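Local coordinates for protein putative exotoxin (superantigen) (Streptococcus pyogenes, PDB 1TY0) that probably acts as a zinc-binding streptococcal superantigen toxin that can use one common surface for both T-cell receptor binding and dimerization, at residues P93-N98 / D125-T130; S102-N107 / I196-F201; L12-A17 / Y175-S180. All blocks are in the same frame, centred on the assembly; numbering follows the deposited sequence.

Contact 1: residues P93-N98 / D125-T130; sequences PSVNSN and DKPIFT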
loop_
_atom_site.group_PDB
_atom_site.type_symbol
_atom_site.label_atom_id
_atom_site.label_comp_id
_atom_site.label_asym_id
_atom_site.label_seq_id
_atom_site.Cartn_x
_atom_site.Cartn_y
_atom_site.Cartn_z
ATOM N N PRO A 93 6.493 21.878 2.185
ATOM C CA PRO A 93 6.896 22.766 1.096
ATOM C C PRO A 93 8.037 22.114 0.327
ATOM O O PRO A 93 8.939 21.532 0.933
ATOM C CB PRO A 93 7.367 24.023 1.830
ATOM C CG PRO A 93 6.605 23.989 3.116
ATOM C CD PRO A 93 6.657 22.533 3.492
ATOM N N SER A 94 7.988 22.182 -0.998
ATOM C CA SER A 94 9.062 21.636 -1.823
ATOM C C SER A 94 9.955 22.846 -2.073
ATOM O O SER A 94 9.566 23.761 -2.795
ATOM C CB SER A 94 8.515 21.109 -3.151
ATOM O OG SER A 94 9.558 20.561 -3.939
ATOM N N VAL A 95 11.142 22.856 -1.474
ATOM C CA VAL A 95 12.037 24.003 -1.616
ATOM C C VAL A 95 13.308 23.793 -2.434
ATOM O O VAL A 95 14.100 24.722 -2.600
ATOM C CB VAL A 95 12.430 24.555 -0.229
ATOM C CG1 VAL A 95 11.184 25.008 0.513
ATOM C CG2 VAL A 95 13.162 23.485 0.573
ATOM N N ASN A 96 13.513 22.582 -2.939
ATOM C CA ASN A 96 14.691 22.313 -3.751
ATOM C C ASN A 96 14.556 21.027 -4.549
ATOM O O ASN A 96 13.445 20.548 -4.777
ATOM C CB ASN A 96 15.963 22.291 -2.886
ATOM C CG ASN A 96 15.954 21.196 -1.831
ATOM O OD1 ASN A 96 16.877 21.107 -1.017
ATOM N ND2 ASN A 96 14.923 20.360 -1.838
ATOM N N SER A 97 15.687 20.477 -4.980
ATOM C CA SER A 97 15.697 19.256 -5.778
ATOM C C SER A 97 15.231 18.020 -5.014
ATOM O O SER A 97 15.131 16.933 -5.587
ATOM C CB SER A 97 17.100 19.012 -6.342
ATOM O OG SER A 97 18.057 18.918 -5.302
ATOM N N ASN A 98 14.948 18.190 -3.726
ATOM C CA ASN A 98 14.490 17.088 -2.889
ATOM C C ASN A 98 15.394 15.871 -3.049
ATOM O O ASN A 98 14.926 14.767 -3.334
ATOM C CB ASN A 98 13.047 16.719 -3.252
ATOM C CG ASN A 98 12.080 17.865 -3.021
ATOM O OD1 ASN A 98 11.964 18.377 -1.906
ATOM N ND2 ASN A 98 11.379 18.274 -4.077
ATOM N N ASP A 125 14.947 11.948 1.899
ATOM C CA ASP A 125 15.632 12.811 0.937
ATOM C C ASP A 125 15.182 14.271 0.884
ATOM O O ASP A 125 15.836 15.100 0.248
ATOM C CB ASP A 125 15.523 12.197 -0.460
ATOM C CG ASP A 125 16.358 10.936 -0.609
ATOM O OD1 ASP A 125 17.175 10.647 0.291
ATOM O OD2 ASP A 125 16.201 10.235 -1.631
ATOM N N LYS A 126 14.073 14.595 1.536
ATOM C CA LYS A 126 13.602 15.974 1.528
ATOM C C LYS A 126 14.160 16.750 2.722
ATOM O O LYS A 126 14.332 16.197 3.809
ATOM C CB LYS A 126 12.063 16.016 1.506
ATOM C CG LYS A 126 11.379 15.102 2.505
ATOM C CD LYS A 126 9.850 15.227 2.440
ATOM C CE LYS A 126 9.266 14.591 1.182
ATOM N NZ LYS A 126 9.493 13.115 1.119
ATOM N N PRO A 127 14.472 18.044 2.524
ATOM C CA PRO A 127 15.020 18.919 3.569
ATOM C C PRO A 127 14.016 19.279 4.661
ATOM O O PRO A 127 14.397 19.655 5.771
ATOM C CB PRO A 127 15.495 20.136 2.778
ATOM C CG PRO A 127 14.497 20.209 1.665
ATOM C CD PRO A 127 14.395 18.761 1.237
ATOM N N ILE A 128 12.734 19.163 4.330
ATOM C CA ILE A 128 11.645 19.445 5.259
ATOM C C ILE A 128 10.745 18.222 5.140
ATOM O O ILE A 128 10.308 17.884 4.042
ATOM C CB ILE A 128 10.859 20.699 4.825
ATOM C CG1 ILE A 128 11.797 21.905 4.776
ATOM C CG2 ILE A 128 9.728 20.973 5.795
ATOM C CD1 ILE A 128 11.152 23.142 4.198
ATOM N N PHE A 129 10.479 17.549 6.253
ATOM C CA PHE A 129 9.657 16.341 6.207
ATOM C C PHE A 129 8.641 16.249 7.336
ATOM O O PHE A 129 8.780 16.900 8.378
ATOM C CB PHE A 129 10.568 15.104 6.222
ATOM C CG PHE A 129 11.400 14.971 7.471
ATOM C CD1 PHE A 129 10.886 14.349 8.599
ATOM C CD2 PHE A 129 12.692 15.495 7.524
ATOM C CE1 PHE A 129 11.641 14.243 9.775
ATOM C CE2 PHE A 129 13.454 15.400 8.688
ATOM C CZ PHE A 129 12.927 14.772 9.817
ATOM N N THR A 130 7.611 15.436 7.131
ATOM C CA THR A 130 6.585 15.269 8.154
ATOM C C THR A 130 6.976 14.159 9.118
ATOM O O THR A 130 7.715 13.235 8.764
ATOM C CB THR A 130 5.213 14.894 7.544
ATOM O OG1 THR A 130 5.312 13.628 6.873
ATOM C CG2 THR A 130 4.760 15.960 6.557
HETATM O O HOH W 1 9.525 18.858 1.752
#
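Two bonds grip Ser94 OG: a nearly straight one from Asn98 ND2 (2.9 Å, N-H...O angle 174°) and a weak one shared with Asn71 OD1. The hydroxyl lies almost exactly in the amide plane of Asn98, and because Asn98 OD1 is bonded in turn to Asn71 ND2, both ends of that amide are held and its rotation is fixed. These bonds set the shape of the link at 93-98, which leaves the last strand of the OB fold and heads for the beta-grasp domain, and hold it to strand 69-74. Its approach to residues 125-130, where a short strand leads into helix 131-146, rests on apolar contacts and a water. Pro127 and Ile128 both point toward the linker. Val95, with CG1 anti to the carbonyl carbon (chi1 -61°), straddles them: CG2 slides past the Pro127 ring, 3.7 Å from its CG, while CG1 lies 4.1 Å from Ile128 CD1 at the tip of a side chain crossing it at about a right angle. The other branch of Ile128 serves the start of the linker, CG2 lying 4.1 Å from Pro93 CD. Next to Val95, the end group of Asn96 meets the Pro127 ring tip to tip. Asn98 crosses Pro127 obliquely, its OD1 4.0 Å from Pro127 CD. Lys126 offers little more than its CB here: bends at chi3 (72°) and chi4 carry NZ off to a salt bridge with Glu133, whose backbone N is capped by Thr130 OG1 at the start of the helix. The polar tie between the segments is a single water, which donates one hydrogen to Pro93 O at 2.9 Å and the other to Ile128 O at 2.6 Å.

Contact 2: residues S102-N107 / I196-F201; sequences SKIVGN and INMKDF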
loop_
_atom_site.group_PDB
_atom_site.type_symbol
_atom_site.label_atom_id
_atom_site.label_comp_id
_atom_site.label_asym_id
_atom_site.label_seq_id
_atom_site.Cartn_x
_atom_site.Cartn_y
_atom_site.Cartn_z
ATOM N N SER A 102 21.298 13.490 4.001
ATOM C CA SER A 102 21.659 13.720 5.391
ATOM C C SER A 102 21.630 12.414 6.173
ATOM O O SER A 102 20.818 11.527 5.902
ATOM C CB SER A 102 20.699 14.727 6.025
ATOM O OG SER A 102 21.077 15.012 7.360
ATOM N N LYS A 103 22.522 12.311 7.150
ATOM C CA LYS A 103 22.638 11.121 7.979
ATOM C C LYS A 103 21.595 11.114 9.093
ATOM O O LYS A 103 21.387 12.123 9.765
ATOM C CB LYS A 103 24.048 11.067 8.575
ATOM C CG LYS A 103 24.369 9.817 9.372
ATOM C CD LYS A 103 25.808 9.853 9.869
ATOM C CE LYS A 103 26.188 8.556 10.566
ATOM N NZ LYS A 103 27.595 8.572 11.055
ATOM N N ILE A 104 20.930 9.976 9.274
ATOM C CA ILE A 104 19.924 9.840 10.322
ATOM C C ILE A 104 20.407 8.797 11.324
ATOM O O ILE A 104 20.522 7.615 11.004
ATOM C CB ILE A 104 18.554 9.411 9.744
ATOM C CG1 ILE A 104 18.046 10.485 8.778
ATOM C CG2 ILE A 104 17.551 9.197 10.876
ATOM C CD1 ILE A 104 16.735 10.138 8.093
ATOM N N VAL A 105 20.696 9.250 12.537
ATOM C CA VAL A 105 21.194 8.375 13.586
ATOM C C VAL A 105 20.235 8.346 14.763
ATOM O O VAL A 105 19.598 9.350 15.082
ATOM C CB VAL A 105 22.579 8.851 14.081
ATOM C CG1 VAL A 105 23.101 7.919 15.165
ATOM C CG2 VAL A 105 23.549 8.906 12.915
ATOM N N GLY A 106 20.133 7.188 15.405
ATOM C CA GLY A 106 19.248 7.064 16.545
ATOM C C GLY A 106 19.687 5.991 17.514
ATOM O O GLY A 106 20.570 5.184 17.212
ATOM N N ASN A 107 19.062 5.987 18.687
ATOM C CA ASN A 107 19.369 5.015 19.726
ATOM C C ASN A 107 18.185 4.093 19.939
ATOM O O ASN A 107 17.035 4.534 19.947
ATOM C CB ASN A 107 19.682 5.718 21.048
ATOM C CG ASN A 107 20.920 6.582 20.971
ATOM O OD1 ASN A 107 22.018 6.089 20.710
ATOM N ND2 ASN A 107 20.752 7.880 21.198
ATOM N N ILE A 196 9.191 18.758 10.410
ATOM C CA ILE A 196 10.526 19.008 10.942
ATOM C C ILE A 196 11.485 19.356 9.813
ATOM O O ILE A 196 11.422 18.766 8.733
ATOM C CB ILE A 196 11.101 17.757 11.639
ATOM C CG1 ILE A 196 10.217 17.351 12.816
ATOM C CG2 ILE A 196 12.531 18.032 12.107
ATOM C CD1 ILE A 196 10.663 16.058 13.491
ATOM N N ASN A 197 12.371 20.316 10.063
ATOM C CA ASN A 197 13.377 20.685 9.075
ATOM C C ASN A 197 14.582 19.811 9.409
ATOM O O ASN A 197 15.054 19.807 10.546
ATOM C CB ASN A 197 13.764 22.163 9.198
ATOM C CG ASN A 197 12.593 23.095 8.968
ATOM O OD1 ASN A 197 11.892 22.997 7.961
ATOM N ND2 ASN A 197 12.380 24.017 9.898
ATOM N N MET A 198 15.073 19.063 8.427
ATOM C CA MET A 198 16.201 18.168 8.658
ATOM C C MET A 198 17.388 18.849 9.337
ATOM O O MET A 198 18.121 18.215 10.096
ATOM C CB MET A 198 16.655 17.539 7.337
ATOM C CG MET A 198 17.751 16.492 7.495
ATOM S SD MET A 198 17.271 15.102 8.548
ATOM C CE MET A 198 16.427 14.054 7.353
ATOM N N LYS A 199 17.576 20.136 9.072
ATOM C CA LYS A 199 18.699 20.858 9.664
ATOM C C LYS A 199 18.543 21.049 11.169
ATOM O O LYS A 199 19.527 21.296 11.871
ATOM C CB LYS A 199 18.883 22.217 8.983
ATOM C CG LYS A 199 17.719 23.180 9.146
ATOM C CD LYS A 199 18.051 24.523 8.504
ATOM C CE LYS A 199 16.883 25.493 8.574
ATOM N NZ LYS A 199 16.419 25.731 9.968
ATOM N N ASP A 200 17.309 20.936 11.656
ATOM C CA ASP A 200 17.020 21.080 13.083
ATOM C C ASP A 200 16.981 19.716 13.758
ATOM O O ASP A 200 16.899 19.619 14.983
ATOM C CB ASP A 200 15.673 21.777 13.306
ATOM C CG ASP A 200 15.643 23.184 12.752
ATOM O OD1 ASP A 200 16.657 23.902 12.890
ATOM O OD2 ASP A 200 14.600 23.577 12.186
ATOM N N PHE A 201 17.036 18.664 12.949
ATOM C CA PHE A 201 17.001 17.295 13.452
ATOM C C PHE A 201 18.340 16.882 14.055
ATOM O O PHE A 201 19.380 16.989 13.405
ATOM C CB PHE A 201 16.639 16.341 12.315
ATOM C CG PHE A 201 16.641 14.898 12.713
ATOM C CD1 PHE A 201 15.625 14.379 13.508
ATOM C CD2 PHE A 201 17.667 14.056 12.301
ATOM C CE1 PHE A 201 15.630 13.036 13.887
ATOM C CE2 PHE A 201 17.683 12.714 12.676
ATOM C CZ PHE A 201 16.663 12.203 13.469
#
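Met198, Phe201 and Ile104 bury the most surface here, within the beta-grasp domain. Met198 leaves its backbone with CG anti to N (chi1 -175°) and then bends at chi2 and chi3, which sets its two ends against different partners. Its CG lies 3.6 Å from Ser102 OG, a polar atom meeting a methylene, whereas its terminal CE reaches Ile104 CD1 at 4.0 Å, the two chains crossing at about a right angle. Ile104 divides its branches accordingly: CD1 goes to the methionine and CG2 to the outer end of the Phe201 ring, 4.0 Å from CE2, approaching obliquely. Phe201 is placed by the turn that precedes it, where Asp200 N donates to Asn197 O (2.8 Å) and Phe201 N to Met198 O. Asn197 ND2 braces the same turn by bonding Asp200 OD2 in its amide plane. Ile124, from a loop, touches both Ile104 and Met198, while Phe129 of strand 128-130 covers Met198 and Ile162 of strand 157-164 lies against Phe201. The cluster thus sits at the start of the parallel pair formed by strands 105-110 and 201-209, the latter carrying His203 and Asp205, which bind zinc in this protein, though none is bound to this chain here.

Contact 3: residues L12-A17 / Y175-S180; sequences LQLNYA and YDATSS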
loop_
_atom_site.group_PDB
_atom_site.type_symbol
_atom_site.label_atom_id
_atom_site.label_comp_id
_atom_site.label_asym_id
_atom_site.label_seq_id
_atom_site.Cartn_x
_atom_site.Cartn_y
_atom_site.Cartn_z
ATOM N N LEU A 12 -1.790 -6.644 16.361
ATOM C CA LEU A 12 -2.287 -7.133 15.081
ATOM C C LEU A 12 -2.875 -6.000 14.245
ATOM O O LEU A 12 -2.638 -5.931 13.043
ATOM C CB LEU A 12 -3.330 -8.228 15.304
ATOM C CG LEU A 12 -2.736 -9.541 15.825
ATOM C CD1 LEU A 12 -3.840 -10.565 16.051
ATOM C CD2 LEU A 12 -1.727 -10.068 14.813
ATOM N N GLN A 13 -3.638 -5.110 14.879
ATOM C CA GLN A 13 -4.226 -3.983 14.159
ATOM C C GLN A 13 -3.139 -3.044 13.629
ATOM O O GLN A 13 -3.261 -2.492 12.539
ATOM C CB GLN A 13 -5.172 -3.187 15.066
ATOM C CG GLN A 13 -6.467 -3.906 15.406
ATOM C CD GLN A 13 -7.252 -4.301 14.171
ATOM O OE1 GLN A 13 -7.785 -3.453 13.457
ATOM N NE2 GLN A 13 -7.319 -5.597 13.911
ATOM N N LEU A 14 -2.077 -2.865 14.409
ATOM C CA LEU A 14 -0.986 -1.989 14.008
ATOM C C LEU A 14 -0.157 -2.594 12.888
ATOM O O LEU A 14 0.251 -1.892 11.957
ATOM C CB LEU A 14 -0.097 -1.678 15.210
ATOM C CG LEU A 14 -0.744 -0.720 16.209
ATOM C CD1 LEU A 14 -0.007 -0.739 17.540
ATOM C CD2 LEU A 14 -0.750 0.674 15.601
ATOM N N ASN A 15 0.086 -3.899 12.971
ATOM C CA ASN A 15 0.876 -4.570 11.953
ATOM C C ASN A 15 0.166 -4.445 10.614
ATOM O O ASN A 15 0.790 -4.147 9.595
ATOM C CB ASN A 15 1.086 -6.040 12.319
ATOM C CG ASN A 15 2.199 -6.675 11.517
ATOM O OD1 ASN A 15 1.966 -7.237 10.447
ATOM N ND2 ASN A 15 3.424 -6.562 12.016
ATOM N N TYR A 16 -1.145 -4.650 10.620
ATOM C CA TYR A 16 -1.914 -4.528 9.392
ATOM C C TYR A 16 -1.938 -3.093 8.871
ATOM O O TYR A 16 -1.728 -2.855 7.684
ATOM C CB TYR A 16 -3.358 -4.980 9.598
ATOM C CG TYR A 16 -4.285 -4.396 8.555
ATOM C CD1 TYR A 16 -4.127 -4.703 7.203
ATOM C CD2 TYR A 16 -5.285 -3.492 8.913
ATOM C CE1 TYR A 16 -4.942 -4.121 6.234
ATOM C CE2 TYR A 16 -6.103 -2.905 7.952
ATOM C CZ TYR A 16 -5.926 -3.224 6.616
ATOM O OH TYR A 16 -6.730 -2.644 5.662
ATOM N N ALA A 17 -2.214 -2.146 9.761
ATOM C CA ALA A 17 -2.296 -0.743 9.374
ATOM C C ALA A 17 -1.035 -0.222 8.698
ATOM O O ALA A 17 -1.112 0.451 7.671
ATOM C CB ALA A 17 -2.624 0.120 10.597
ATOM N N TYR A 175 2.375 1.986 20.155
ATOM C CA TYR A 175 1.307 1.003 20.268
ATOM C C TYR A 175 -0.013 1.749 20.429
ATOM O O TYR A 175 -0.828 1.429 21.295
ATOM C CB TYR A 175 1.590 0.089 21.464
ATOM C CG TYR A 175 2.787 -0.809 21.223
ATOM C CD1 TYR A 175 4.086 -0.366 21.492
ATOM C CD2 TYR A 175 2.629 -2.065 20.649
ATOM C CE1 TYR A 175 5.198 -1.160 21.182
ATOM C CE2 TYR A 175 3.729 -2.867 20.340
ATOM C CZ TYR A 175 5.006 -2.411 20.605
ATOM O OH TYR A 175 6.086 -3.206 20.277
ATOM N N ASP A 176 -0.209 2.737 19.561
ATOM C CA ASP A 176 -1.395 3.583 19.583
ATOM C C ASP A 176 -2.609 3.069 18.813
ATOM O O ASP A 176 -2.976 3.615 17.769
ATOM C CB ASP A 176 -1.021 4.991 19.100
ATOM C CG ASP A 176 -0.411 5.000 17.702
ATOM O OD1 ASP A 176 0.300 4.039 17.343
ATOM O OD2 ASP A 176 -0.636 5.989 16.969
ATOM N N ALA A 177 -3.241 2.023 19.340
ATOM C CA ALA A 177 -4.433 1.466 18.713
ATOM C C ALA A 177 -5.180 0.546 19.665
ATOM O O ALA A 177 -4.653 0.157 20.707
ATOM C CB ALA A 177 -4.060 0.692 17.450
ATOM N N THR A 178 -6.420 0.226 19.304
ATOM C CA THR A 178 -7.237 -0.708 20.068
ATOM C C THR A 178 -7.440 -1.855 19.083
ATOM O O THR A 178 -7.063 -1.746 17.917
ATOM C CB THR A 178 -8.625 -0.132 20.443
ATOM O OG1 THR A 178 -9.438 -0.032 19.268
ATOM C CG2 THR A 178 -8.482 1.243 21.072
ATOM N N SER A 179 -8.035 -2.948 19.539
ATOM C CA SER A 179 -8.257 -4.092 18.670
ATOM C C SER A 179 -9.271 -3.798 17.566
ATOM O O SER A 179 -9.444 -4.604 16.652
ATOM C CB SER A 179 -8.733 -5.289 19.497
ATOM O OG SER A 179 -9.976 -5.007 20.120
ATOM N N SER A 180 -9.929 -2.643 17.649
ATOM C CA SER A 180 -10.943 -2.242 16.674
ATOM C C SER A 180 -10.502 -1.129 15.721
ATOM O O SER A 180 -11.207 -0.814 14.766
ATOM C CB SER A 180 -12.209 -1.766 17.400
ATOM O OG SER A 180 -12.824 -2.806 18.141
#
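The N-terminal helix 5-18 lies against the beta-grasp domain in this contact, meeting the irregular loop that joins strand 168-173 to helix 183-187. Gln13 and Leu14, consecutive residues that both point toward the loop, do the touching. Leu14, its CG anti to the carbonyl carbon (chi1 -73°), spreads its two methyls over the loop. CD1 settles on the backbone of Tyr175, 3.5 Å from its CA, and approaches the ring obliquely with CD2 of that ring at 4.3 Å. CD2 of Leu14 instead meets the methyl of Ala177, 3.8 Å from CB, with Asp176 OD1 close by at 3.9 Å. The loop curls around these methyls through an inverse gamma turn centred on Asp176, closed by a weak bond from Ala177 N to Tyr175 O. One residue earlier, Gln13 lays its aliphatic part over two carbonyls: CG is 3.4 Å from Thr178 O and 3.3 Å from Ser179 O. That end of the loop is shaped by an ST turn, in which Ser180 N donates to Thr178 OG1 (3.1 Å, 152°). Ile186 of helix 183-187 extends the apolar surface under Leu14 and Ala177, and on helix 5-18 Tyr16 meets Tyr16 of the second subunit. Asp176 carries its charge beside a methyl, but its oxygens form salt bridges to Arg139 and Lys189, which would probably keep it ionised. Where Leu14 meets Tyr175 and Ala177, cohesion should come mainly from excluding water; Gln13 adds close contact of a methylene with two carbonyl oxygens.

How the contacts relate
Contacts 1 and 2 form one continuous region, their centres 13 Å apart. Strands 128-130 and 195-197 join them as an antiparallel pair, with probable hydrogen bonds from Ile196 N to Phe129 O and from Met198 N to Pro127 O, both 2.8 Å; Phe129 CE2 also packs on Met198 CE at 3.5 Å. Contact 3 lies on the opposite side of the chain's centre, its centre 30 Å from that of contact 1 and 27 Å from that of contact 2. Contact 1 sets the link leaving the OB fold against the beta-grasp part; contact 3 sets the N-terminal helix on it. In contact 2, Phe201's side chain lies about 5 Å from that of zinc-binding His203, without zinc in this chain.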